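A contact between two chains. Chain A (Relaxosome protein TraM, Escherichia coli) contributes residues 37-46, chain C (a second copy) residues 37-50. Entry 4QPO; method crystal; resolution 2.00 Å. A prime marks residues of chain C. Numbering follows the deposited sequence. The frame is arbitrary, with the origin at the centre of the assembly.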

ATOM      1  N   THR A  37       5.674 -11.265  12.029  1.00 60.85           N
ATOM      2  CA  THR A  37       4.663 -10.411  11.431  1.00 59.73           C
ATOM      3  C   THR A  37       5.228  -9.029  11.114  1.00 54.93           C
ATOM      4  O   THR A  37       5.028  -8.511  10.015  1.00 52.04           O
ATOM      5  CB  THR A  37       3.435 -10.287  12.360  1.00 62.83           C
ATOM      6  OG1 THR A  37       2.780 -11.550  12.414  1.00 70.19           O
ATOM      7  CG2 THR A  37       2.448  -9.263  11.836  1.00 62.28           C
ATOM      8  N   ALA A  38       5.936  -8.448  12.075  1.00 52.05           N
ATOM      9  CA  ALA A  38       6.590  -7.164  11.897  1.00 47.10           C
ATOM     10  C   ALA A  38       7.550  -7.191  10.715  1.00 49.53           C
ATOM     11  O   ALA A  38       7.585  -6.276   9.907  1.00 50.43           O
ATOM     12  CB  ALA A  38       7.339  -6.774  13.173  1.00 46.28           C
ATOM     13  N   SER A  39       8.328  -8.254  10.630  1.00 50.11           N
ATOM     14  CA  SER A  39       9.316  -8.399   9.580  1.00 49.54           C
ATOM     15  C   SER A  39       8.619  -8.549   8.235  1.00 49.64           C
ATOM     16  O   SER A  39       9.054  -8.004   7.210  1.00 45.49           O
ATOM     17  CB  SER A  39      10.209  -9.601   9.902  1.00 54.25           C
ATOM     18  OG  SER A  39      11.008  -9.960   8.797  1.00 59.35           O
ATOM     19  N   MET A  40       7.501  -9.262   8.252  1.00 51.82           N
ATOM     20  CA  MET A  40       6.713  -9.475   7.052  1.00 50.75           C
ATOM     21  C   MET A  40       6.129  -8.162   6.571  1.00 43.97           C
ATOM     22  O   MET A  40       6.041  -7.917   5.375  1.00 42.41           O
ATOM     23  CB  MET A  40       5.589 -10.490   7.310  1.00 57.33           C
ATOM     24  CG  MET A  40       4.876 -10.968   6.050  1.00 60.80           C
ATOM     25  SD  MET A  40       3.080 -10.810   6.149  1.00133.91           S
ATOM     26  CE  MET A  40       2.928  -9.042   6.054  1.00 45.75           C
ATOM     27  N   LEU A  41       5.729  -7.317   7.508  1.00 42.70           N
ATOM     28  CA  LEU A  41       5.119  -6.051   7.151  1.00 43.51           C
ATOM     29  C   LEU A  41       6.148  -5.060   6.613  1.00 44.17           C
ATOM     30  O   LEU A  41       5.828  -4.231   5.745  1.00 44.89           O
ATOM     31  CB  LEU A  41       4.384  -5.463   8.346  1.00 44.63           C
ATOM     32  CG  LEU A  41       3.068  -6.131   8.724  1.00 48.50           C
ATOM     33  CD1 LEU A  41       2.626  -5.583  10.045  1.00 49.57           C
ATOM     34  CD2 LEU A  41       2.004  -5.882   7.649  1.00 50.16           C
ATOM     35  N   LEU A  42       7.381  -5.173   7.103  1.00 40.93           N
ATOM     36  CA  LEU A  42       8.473  -4.299   6.685  1.00 38.21           C
ATOM     37  C   LEU A  42       8.914  -4.636   5.261  1.00 40.60           C
ATOM     38  O   LEU A  42       9.202  -3.744   4.451  1.00 41.31           O
ATOM     39  CB  LEU A  42       9.659  -4.415   7.657  1.00 38.81           C
ATOM     40  CG  LEU A  42      10.994  -3.736   7.308  1.00 40.62           C
ATOM     41  CD1 LEU A  42      10.826  -2.285   6.966  1.00 38.85           C
ATOM     42  CD2 LEU A  42      11.917  -3.860   8.474  1.00 43.70           C
ATOM     43  N   GLU A  43       8.962  -5.928   4.949  1.00 41.43           N
ATOM     44  CA  GLU A  43       9.359  -6.342   3.613  1.00 43.76           C
ATOM     45  C   GLU A  43       8.238  -6.065   2.602  1.00 40.87           C
ATOM     46  O   GLU A  43       8.534  -5.775   1.454  1.00 41.47           O
ATOM     47  CB  GLU A  43       9.767  -7.815   3.608  1.00 53.94           C
ATOM     48  CG  GLU A  43      11.046  -8.018   4.429  1.00 60.50           C
ATOM     49  CD  GLU A  43      11.623  -9.392   4.320  1.00 70.98           C
ATOM     50  OE1 GLU A  43      10.839 -10.347   4.105  1.00 76.90           O
ATOM     51  OE2 GLU A  43      12.865  -9.522   4.464  1.00 74.41           O
ATOM     52  N   LEU A  44       6.982  -6.174   3.031  1.00 39.68           N
ATOM     53  CA  LEU A  44       5.819  -5.733   2.237  1.00 40.32           C
ATOM     54  C   LEU A  44       5.920  -4.239   1.918  1.00 37.95           C
ATOM     55  O   LEU A  44       5.747  -3.805   0.775  1.00 39.36           O
ATOM     56  CB  LEU A  44       4.510  -6.001   2.986  1.00 39.44           C
ATOM     57  CG  LEU A  44       3.196  -5.515   2.315  1.00 37.15           C
ATOM     58  CD1 LEU A  44       3.109  -5.957   0.869  1.00 41.09           C
ATOM     59  CD2 LEU A  44       1.972  -6.005   3.048  1.00 41.78           C
ATOM     60  N   GLY A  45       6.164  -3.455   2.957  1.00 34.79           N
ATOM     61  CA  GLY A  45       6.358  -2.025   2.817  1.00 34.65           C
ATOM     62  C   GLY A  45       7.468  -1.687   1.845  1.00 33.92           C
ATOM     63  O   GLY A  45       7.337  -0.756   1.077  1.00 32.39           O
ATOM     64  N   LEU A  46       8.559  -2.453   1.877  1.00 32.99           N
ATOM     65  CA  LEU A  46       9.611  -2.333   0.894  1.00 34.73           C
ATOM     66  C   LEU A  46       9.142  -2.637  -0.527  1.00 35.93           C
ATOM     67  O   LEU A  46       9.463  -1.901  -1.454  1.00 35.24           O
ATOM     68  CB  LEU A  46      10.762  -3.265   1.284  1.00 40.86           C
ATOM     69  CG  LEU A  46      12.185  -2.876   1.007  1.00 43.09           C
ATOM     70  CD1 LEU A  46      12.514  -1.451   1.385  1.00 42.91           C
ATOM     71  CD2 LEU A  46      13.073  -3.851   1.749  1.00 42.47           C
TER
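Chain C, residues 37-50: TASMLLELGLRVHE

Residues 37-49 of chain C form an α-helix that crosses the helix of chain A, residues 37-46, almost at a right angle. The N-to-C directions of the two axes differ by 92°, and the axes approach to 6.7 Å. Such a short separation brings backbone against backbone at the crossing point: Gly45 CA and Gly45′ CA are 3.9 Å apart, and Leu42 CA and Leu42′ CA are 4.1 Å apart. Because the two copies meet through the same residues, many contacts occur twice with the roles of the chains exchanged. Together the two stretches bury 606 Å², and no hydrogen bond joins them; the amides from Leu41 onward in chain A and from Leu41′ onward in chain C are engaged within their own helices, as in Gly45′ N to Leu41′ O at 2.9 Å.

The glycines make the close crossing possible. Gly45′ CA lies 3.3 Å from Leu41 O, with an angle of 173° at the hydrogen, and the reciprocal CA-H...O contact, from Gly45 CA to Leu41′ O, has the same length and an angle of 164°. Each of these carbonyls accepts an amide of its own helix while also facing the α-carbon of the other chain. A β-carbon at either glycine would point toward the partner helix and clash: an ideal CB on Gly45′ would fall 1.8 Å from Leu41 O, and one on Gly45 would fall 1.9 Å from Leu41′ O.

Leu41 covers the most surface, 86 Å² of its area being masked by chain C. With chi1 m and chi2 t, the CA-to-CB bond of Leu41 points toward the partner, and its side chain sits as a knob among Leu42′, Gly45′, Leu46′ and His49′. Leu41 CB packs 3.4 Å from Leu42′ CD1, Leu41 CD1 lies 3.6 Å from Leu46′ CD1, and Leu41 CD2 reaches His49′ CB at 3.8 Å. The imidazole ring of His49′ is approached obliquely by Leu41 CD2 and by Met40 CE, which lies 4.4 Å from His49′ CD2. On the other chain, Leu41′ adopts the same rotamer and is contacted by Leu46, whose CD1 lies 3.5 Å from Leu41′ CD1.

Leu42 and Leu42′ each lose 68 Å² and share the t, p rotamer. Their CA-to-CB bonds point sideways, but the ends of the side chains come nearer to the opposing helix, so each reaches the backbone of the other chain: Leu42′ CD1 lies 3.3 Å from Ala38 O, and Leu42 CD1 lies 3.3 Å from Ala38′ O. Leu42 CD1 also packs 3.5 Å from Leu41′ CB, mirroring the contact of Leu42′ with Leu41. Between the two leucines, Leu42 CB and Leu42′ CB are 4.5 Å apart.

Leu44 extends the apolar surface along chain C, its CD2 lying 3.6 Å from Gly45′ O and 4.0 Å from Val48′ CG1. The charged residues Glu43, Glu43′ and Glu50′ take no part in the contact, in which closely crossing backbones are flanked mainly by leucine side chains.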

ATOM      1  N   THR C  37      13.600   5.291   8.400  1.00 33.81           N
ATOM      2  CA  THR C  37      13.083   4.817   7.115  1.00 30.58           C
ATOM      3  C   THR C  37      12.445   3.440   7.284  1.00 31.98           C
ATOM      4  O   THR C  37      11.379   3.184   6.751  1.00 32.66           O
ATOM      5  CB  THR C  37      14.212   4.774   6.056  1.00 29.92           C
ATOM      6  OG1 THR C  37      14.749   6.096   5.947  1.00 33.68           O
ATOM      7  CG2 THR C  37      13.699   4.354   4.680  1.00 27.30           C
ATOM      8  N   ALA C  38      13.116   2.551   8.015  1.00 25.45           N
ATOM      9  CA  ALA C  38      12.586   1.208   8.236  1.00 33.33           C
ATOM     10  C   ALA C  38      11.253   1.269   8.974  1.00 37.34           C
ATOM     11  O   ALA C  38      10.338   0.490   8.680  1.00 39.09           O
ATOM     12  CB  ALA C  38      13.572   0.370   9.010  1.00 33.74           C
ATOM     13  N   SER C  39      11.127   2.208   9.914  1.00 35.37           N
ATOM     14  CA  SER C  39       9.866   2.380  10.626  1.00 39.10           C
ATOM     15  C   SER C  39       8.752   2.837   9.695  1.00 37.12           C
ATOM     16  O   SER C  39       7.631   2.370   9.813  1.00 39.55           O
ATOM     17  CB  SER C  39      10.008   3.376  11.763  1.00 41.59           C
ATOM     18  OG  SER C  39      10.808   2.826  12.785  1.00 44.79           O
ATOM     19  N   MET C  40       9.062   3.761   8.789  1.00 35.04           N
ATOM     20  CA  MET C  40       8.075   4.265   7.840  1.00 37.53           C
ATOM     21  C   MET C  40       7.639   3.120   6.921  1.00 33.86           C
ATOM     22  O   MET C  40       6.496   3.040   6.524  1.00 35.21           O
ATOM     23  CB  MET C  40       8.657   5.440   7.032  1.00 38.63           C
ATOM     24  CG  MET C  40       7.913   5.766   5.719  1.00 41.91           C
ATOM     25  SD  MET C  40       8.747   5.177   4.221  1.00 74.30           S
ATOM     26  CE  MET C  40       7.485   4.099   3.628  1.00 55.09           C
ATOM     27  N   LEU C  41       8.570   2.244   6.557  1.00 30.46           N
ATOM     28  CA  LEU C  41       8.234   1.126   5.673  1.00 31.02           C
ATOM     29  C   LEU C  41       7.343   0.095   6.380  1.00 36.18           C
ATOM     30  O   LEU C  41       6.428  -0.478   5.774  1.00 35.56           O
ATOM     31  CB  LEU C  41       9.517   0.454   5.153  1.00 27.73           C
ATOM     32  CG  LEU C  41      10.339   1.312   4.175  1.00 30.78           C
ATOM     33  CD1 LEU C  41      11.721   0.722   4.005  1.00 29.80           C
ATOM     34  CD2 LEU C  41       9.643   1.449   2.825  1.00 31.00           C
ATOM     35  N   LEU C  42       7.619  -0.141   7.654  1.00 35.43           N
ATOM     36  CA  LEU C  42       6.799  -1.037   8.451  1.00 41.81           C
ATOM     37  C   LEU C  42       5.364  -0.496   8.560  1.00 40.89           C
ATOM     38  O   LEU C  42       4.411  -1.246   8.381  1.00 42.51           O
ATOM     39  CB  LEU C  42       7.417  -1.237   9.843  1.00 42.31           C
ATOM     40  CG  LEU C  42       6.551  -1.993  10.860  1.00 51.04           C
ATOM     41  CD1 LEU C  42       6.129  -3.317  10.313  1.00 55.00           C
ATOM     42  CD2 LEU C  42       7.307  -2.219  12.168  1.00 52.57           C
ATOM     43  N   GLU C  43       5.220   0.798   8.845  1.00 39.62           N
ATOM     44  CA  GLU C  43       3.902   1.448   8.849  1.00 42.39           C
ATOM     45  C   GLU C  43       3.210   1.354   7.484  1.00 39.77           C
ATOM     46  O   GLU C  43       1.990   1.170   7.418  1.00 38.65           O
ATOM     47  CB  GLU C  43       4.013   2.923   9.246  1.00 48.27           C
ATOM     48  CG  GLU C  43       4.511   3.190  10.665  1.00 55.03           C
ATOM     49  CD  GLU C  43       3.400   3.599  11.627  1.00 66.41           C
ATOM     50  OE1 GLU C  43       2.237   3.773  11.174  1.00 69.09           O
ATOM     51  OE2 GLU C  43       3.688   3.739  12.846  1.00 69.70           O
ATOM     52  N   LEU C  44       3.978   1.496   6.396  1.00 32.86           N
ATOM     53  CA  LEU C  44       3.394   1.422   5.064  1.00 34.59           C
ATOM     54  C   LEU C  44       2.839   0.020   4.805  1.00 35.93           C
ATOM     55  O   LEU C  44       1.737  -0.135   4.297  1.00 36.83           O
ATOM     56  CB  LEU C  44       4.435   1.799   3.998  1.00 33.97           C
ATOM     57  CG  LEU C  44       4.064   1.636   2.530  1.00 34.06           C
ATOM     58  CD1 LEU C  44       2.771   2.386   2.182  1.00 33.64           C
ATOM     59  CD2 LEU C  44       5.231   2.130   1.655  1.00 31.90           C
ATOM     60  N   GLY C  45       3.609  -0.997   5.172  1.00 34.42           N
ATOM     61  CA  GLY C  45       3.191  -2.362   4.991  1.00 35.25           C
ATOM     62  C   GLY C  45       1.957  -2.645   5.825  1.00 39.51           C
ATOM     63  O   GLY C  45       1.078  -3.412   5.410  1.00 40.05           O
ATOM     64  N   LEU C  46       1.883  -2.020   6.995  1.00 36.90           N
ATOM     65  CA  LEU C  46       0.723  -2.175   7.844  1.00 42.57           C
ATOM     66  C   LEU C  46      -0.544  -1.538   7.249  1.00 46.67           C
ATOM     67  O   LEU C  46      -1.622  -2.142   7.289  1.00 43.53           O
ATOM     68  CB  LEU C  46       1.011  -1.579   9.214  1.00 47.50           C
ATOM     69  CG  LEU C  46       0.017  -1.857  10.328  1.00 55.33           C
ATOM     70  CD1 LEU C  46      -0.158  -3.343  10.558  1.00 57.47           C
ATOM     71  CD2 LEU C  46       0.534  -1.180  11.581  1.00 57.75           C
ATOM     72  N   ARG C  47      -0.423  -0.328   6.700  1.00 42.66           N
ATOM     73  CA  ARG C  47      -1.574   0.329   6.080  1.00 44.79           C
ATOM     74  C   ARG C  47      -2.095  -0.514   4.905  1.00 40.93           C
ATOM     75  O   ARG C  47      -3.283  -0.618   4.692  1.00 43.71           O
ATOM     76  CB  ARG C  47      -1.202   1.747   5.606  1.00 39.35           C
ATOM     77  N   VAL C  48      -1.191  -1.121   4.142  1.00 40.15           N
ATOM     78  CA  VAL C  48      -1.573  -1.938   2.993  1.00 42.55           C
ATOM     79  C   VAL C  48      -2.290  -3.211   3.416  1.00 45.75           C
ATOM     80  O   VAL C  48      -3.337  -3.557   2.877  1.00 44.36           O
ATOM     81  CB  VAL C  48      -0.343  -2.309   2.154  1.00 40.08           C
ATOM     82  CG1 VAL C  48      -0.599  -3.554   1.304  1.00 41.79           C
ATOM     83  CG2 VAL C  48       0.064  -1.121   1.300  1.00 38.09           C
ATOM     84  N   HIS C  49      -1.704  -3.903   4.382  1.00 46.72           N
ATOM     85  CA  HIS C  49      -2.255  -5.164   4.854  1.00 56.05           C
ATOM     86  C   HIS C  49      -3.660  -4.950   5.420  1.00 56.87           C
ATOM     87  O   HIS C  49      -4.562  -5.778   5.230  1.00 59.49           O
ATOM     88  CB  HIS C  49      -1.322  -5.781   5.901  1.00 60.12           C
ATOM     89  CG  HIS C  49      -1.680  -7.184   6.273  1.00 70.17           C
ATOM     90  ND1 HIS C  49      -2.388  -7.494   7.413  1.00 76.61           N
ATOM     91  CD2 HIS C  49      -1.414  -8.363   5.662  1.00 73.42           C
ATOM     92  CE1 HIS C  49      -2.554  -8.802   7.484  1.00 81.50           C
ATOM     93  NE2 HIS C  49      -1.968  -9.353   6.435  1.00 80.44           N
ATOM     94  N   GLU C  50      -3.854  -3.807   6.076  1.00 57.45           N
ATOM     95  CA  GLU C  50      -5.159  -3.444   6.634  1.00 61.48           C
ATOM     96  C   GLU C  50      -6.296  -3.332   5.608  1.00 60.50           C
ATOM     97  O   GLU C  50      -7.463  -3.414   5.973  1.00 58.71           O
ATOM     98  CB  GLU C  50      -5.052  -2.119   7.383  1.00 66.76           C
ATOM     99  CG  GLU C  50      -4.460  -2.211   8.770  1.00 73.33           C
ATOM    100  CD  GLU C  50      -4.255  -0.834   9.368  1.00 78.13           C
ATOM    101  OE1 GLU C  50      -4.979   0.099   8.964  1.00 81.35           O
ATOM    102  OE2 GLU C  50      -3.357  -0.672  10.215  1.00 80.64           O
TER